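PDB 4Z80: EGF family domain-containing protein from Toxoplasma gondii, which binds a RON2-like peptide and probably acts as an apical membrane antigen (AMA4) at the moving junction during host-cell invasion. Local coordinates for residues 63-68 and 274-279. Numbering follows the deposited sequence.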
ATOM      1  N   MET A  63       6.202 -12.678   5.865  1.00 12.70           N
ATOM      2  CA  MET A  63       6.795 -12.519   4.556  1.00 13.16           C
ATOM      3  C   MET A  63       6.782 -13.856   3.822  1.00 13.33           C
ATOM      4  O   MET A  63       7.217 -14.883   4.350  1.00 14.10           O
ATOM      5  CB  MET A  63       8.218 -11.973   4.669  1.00 15.39           C
ATOM      6  CG  MET A  63       8.968 -11.895   3.333  1.00 15.23           C
ATOM      7  SD  MET A  63       8.172 -10.869   2.077  1.00 15.56           S
ATOM      8  CE  MET A  63       8.520  -9.221   2.705  1.00 15.43           C
ATOM      9  N   TYR A  64       6.249 -13.824   2.607  1.00 13.79           N
ATOM     10  CA  TYR A  64       6.131 -14.998   1.762  1.00 13.14           C
ATOM     11  C   TYR A  64       6.974 -14.766   0.524  1.00 14.99           C
ATOM     12  O   TYR A  64       6.750 -13.797  -0.205  1.00 14.44           O
ATOM     13  CB  TYR A  64       4.673 -15.236   1.382  1.00 14.32           C
ATOM     14  CG  TYR A  64       4.441 -16.387   0.438  1.00 14.69           C
ATOM     15  CD1 TYR A  64       4.391 -17.690   0.910  1.00 17.14           C
ATOM     16  CD2 TYR A  64       4.235 -16.168  -0.913  1.00 16.79           C
ATOM     17  CE1 TYR A  64       4.160 -18.751   0.054  1.00 18.32           C
ATOM     18  CE2 TYR A  64       4.006 -17.223  -1.784  1.00 18.07           C
ATOM     19  CZ  TYR A  64       3.968 -18.508  -1.290  1.00 16.91           C
ATOM     20  OH  TYR A  64       3.733 -19.556  -2.150  1.00 19.87           O
ATOM     21  N   ASP A  65       7.944 -15.642   0.295  1.00 15.02           N
ATOM     22  CA  ASP A  65       8.816 -15.528  -0.864  1.00 16.28           C
ATOM     23  C   ASP A  65       8.890 -16.871  -1.585  1.00 17.32           C
ATOM     24  O   ASP A  65       9.552 -17.801  -1.128  1.00 16.83           O
ATOM     25  CB  ASP A  65      10.208 -15.053  -0.452  1.00 16.63           C
ATOM     26  CG  ASP A  65      11.035 -14.587  -1.633  1.00 15.87           C
ATOM     27  OD1 ASP A  65      10.833 -15.127  -2.738  1.00 16.84           O
ATOM     28  OD2 ASP A  65      11.877 -13.680  -1.464  1.00 14.59           O
ATOM     29  N   SER A  66       8.211 -16.951  -2.723  1.00 17.48           N
ATOM     30  CA  SER A  66       8.186 -18.168  -3.525  1.00 16.93           C
ATOM     31  C   SER A  66       9.055 -18.022  -4.775  1.00 17.02           C
ATOM     32  O   SER A  66       8.854 -18.726  -5.762  1.00 18.77           O
ATOM     33  CB  SER A  66       6.752 -18.524  -3.915  1.00 19.75           C
ATOM     34  OG  SER A  66       6.137 -17.455  -4.604  1.00 20.08           O
ATOM     35  N   SER A  67      10.019 -17.106  -4.735  1.00 17.27           N
ATOM     36  CA  SER A  67      11.067 -17.107  -5.748  1.00 16.78           C
ATOM     37  C   SER A  67      11.870 -18.387  -5.539  1.00 17.20           C
ATOM     38  O   SER A  67      11.812 -18.998  -4.472  1.00 19.12           O
ATOM     39  CB  SER A  67      11.956 -15.853  -5.654  1.00 16.55           C
ATOM     40  OG  SER A  67      12.685 -15.816  -4.437  1.00 16.60           O
ATOM     41  N   ALA A  68      12.605 -18.808  -6.559  1.00 16.87           N
ATOM     42  CA  ALA A  68      13.387 -20.032  -6.467  1.00 20.95           C
ATOM     43  C   ALA A  68      14.371 -19.982  -5.293  1.00 22.21           C
ATOM     44  O   ALA A  68      14.609 -20.995  -4.631  1.00 21.69           O
ATOM     45  CB  ALA A  68      14.121 -20.271  -7.764  1.00 21.41           C
ATOM     46  N   CYS A 274      15.545  -6.522   2.303  1.00 14.12           N
ATOM     47  CA  CYS A 274      14.940  -7.344   1.271  1.00 14.71           C
ATOM     48  C   CYS A 274      13.561  -6.772   0.985  1.00 16.84           C
ATOM     49  O   CYS A 274      12.690  -6.801   1.853  1.00 16.25           O
ATOM     50  CB  CYS A 274      14.847  -8.802   1.722  1.00 15.20           C
ATOM     51  SG  CYS A 274      14.798 -10.022   0.385  1.00 18.12           S
ATOM     52  N   PHE A 275      13.380  -6.245  -0.223  1.00 11.41           N
ATOM     53  CA  PHE A 275      12.150  -5.565  -0.617  1.00 14.47           C
ATOM     54  C   PHE A 275      11.258  -6.506  -1.415  1.00 14.97           C
ATOM     55  O   PHE A 275      11.614  -6.931  -2.513  1.00 13.76           O
ATOM     56  CB  PHE A 275      12.464  -4.311  -1.444  1.00 13.48           C
ATOM     57  CG  PHE A 275      13.232  -3.259  -0.688  1.00 12.34           C
ATOM     58  CD1 PHE A 275      12.577  -2.391   0.169  1.00 14.50           C
ATOM     59  CD2 PHE A 275      14.606  -3.149  -0.821  1.00 12.99           C
ATOM     60  CE1 PHE A 275      13.273  -1.422   0.869  1.00 13.28           C
ATOM     61  CE2 PHE A 275      15.307  -2.188  -0.118  1.00 16.87           C
ATOM     62  CZ  PHE A 275      14.635  -1.321   0.731  1.00 12.16           C
ATOM     63  N   ARG A 276      10.096  -6.839  -0.866  1.00 12.91           N
ATOM     64  CA  ARG A 276       9.170  -7.734  -1.539  1.00 12.88           C
ATOM     65  C   ARG A 276       7.747  -7.442  -1.103  1.00 12.55           C
ATOM     66  O   ARG A 276       7.503  -7.065   0.044  1.00 13.00           O
ATOM     67  CB  ARG A 276       9.511  -9.202  -1.253  1.00 12.12           C
ATOM     68  CG  ARG A 276       8.567 -10.204  -1.911  1.00 12.15           C
ATOM     69  CD  ARG A 276       9.090 -11.628  -1.850  1.00 14.88           C
ATOM     70  NE  ARG A 276       8.145 -12.560  -2.460  1.00 14.03           N
ATOM     71  CZ  ARG A 276       8.244 -13.084  -3.682  1.00 15.11           C
ATOM     72  NH1 ARG A 276       9.272 -12.797  -4.476  1.00 14.23           N
ATOM     73  NH2 ARG A 276       7.298 -13.911  -4.105  1.00 15.83           N
ATOM     74  N   SER A 277       6.815  -7.619  -2.033  1.00 13.91           N
ATOM     75  CA  SER A 277       5.394  -7.459  -1.771  1.00 12.73           C
ATOM     76  C   SER A 277       5.091  -6.122  -1.104  1.00 13.21           C
ATOM     77  O   SER A 277       4.353  -6.045  -0.124  1.00 11.26           O
ATOM     78  CB  SER A 277       4.886  -8.626  -0.922  1.00 13.94           C
ATOM     79  OG  SER A 277       5.130  -9.843  -1.610  1.00 15.39           O
ATOM     80  N   LEU A 278       5.645  -5.063  -1.672  1.00 11.59           N
ATOM     81  CA  LEU A 278       5.555  -3.747  -1.061  1.00 10.35           C
ATOM     82  C   LEU A 278       4.136  -3.216  -1.101  1.00 11.57           C
ATOM     83  O   LEU A 278       3.446  -3.352  -2.109  1.00 12.93           O
ATOM     84  CB  LEU A 278       6.487  -2.763  -1.765  1.00 11.76           C
ATOM     85  CG  LEU A 278       7.982  -3.073  -1.674  1.00 12.35           C
ATOM     86  CD1 LEU A 278       8.775  -2.012  -2.421  1.00 12.86           C
ATOM     87  CD2 LEU A 278       8.451  -3.172  -0.239  1.00 11.84           C
ATOM     88  N   PRO A 279       3.697  -2.569  -0.014  1.00 10.46           N
ATOM     89  CA  PRO A 279       2.420  -1.869  -0.069  1.00 11.20           C
ATOM     90  C   PRO A 279       2.540  -0.592  -0.900  1.00 11.02           C
ATOM     91  O   PRO A 279       3.646  -0.187  -1.278  1.00 10.56           O
ATOM     92  CB  PRO A 279       2.129  -1.573   1.404  1.00 11.29           C
ATOM     93  CG  PRO A 279       3.456  -1.390   2.014  1.00 10.80           C
ATOM     94  CD  PRO A 279       4.397  -2.323   1.261  1.00 10.60           C
TER
HETATM   95  O   HOH W   1       4.636 -12.360  -0.936  1.00 15.23           O
HETATM   96  O   HOH W   2      12.063 -12.193  -3.728  1.00 16.32           O
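Arg276 carries this contact. Its side chain runs out from 274-279 with CG anti to the backbone N (chi1 179°) and stays extended to NE, so the guanidinium arrives alongside the backbone of 63-68. Arg276 NE donates to Tyr64 O at 2.9 Å. The bond is bent, 144° at the hydrogen, but it uses a lone pair in the carbonyl plane. The same oxygen takes a second bond, from a water that in turn accepts from Ser277 OG. The Asp65 carboxylate stacks nearly parallel on the guanidinium, 15° between planes, with OD1 above one face toward its rim. Asp65 OD1 lies 3.3 Å from Arg276 NH1, so this salt bridge rests on charge alone. Another water links Asp65 OD2 to Arg276 NH1. Asp175, the strongest polar partner, forms a salt bridge with Arg276 NH1, and Glu177 one with Arg276 NH2, so acids probably keep the buried arginine charged. Nearer the Arg276 backbone, the bent Met63 side chain crosses the aliphatic part obliquely, with SD 4.0 Å from Arg276 CB.

A second shell holds the Asp65 carboxylate. Ser67 N, at 2.9 Å, and Ser67 OG, at 2.6 Å, both donate to Asp65 OD1, while Cys72 N binds Asp65 OD2. The Cys72–Cys274 disulfide also ties the two regions together. Asp65 OD1 and Ser67 N close an Asx turn, and a buried arginine joins this turn to the loop leading into strand 280-283 of the PAN-like AMA fold.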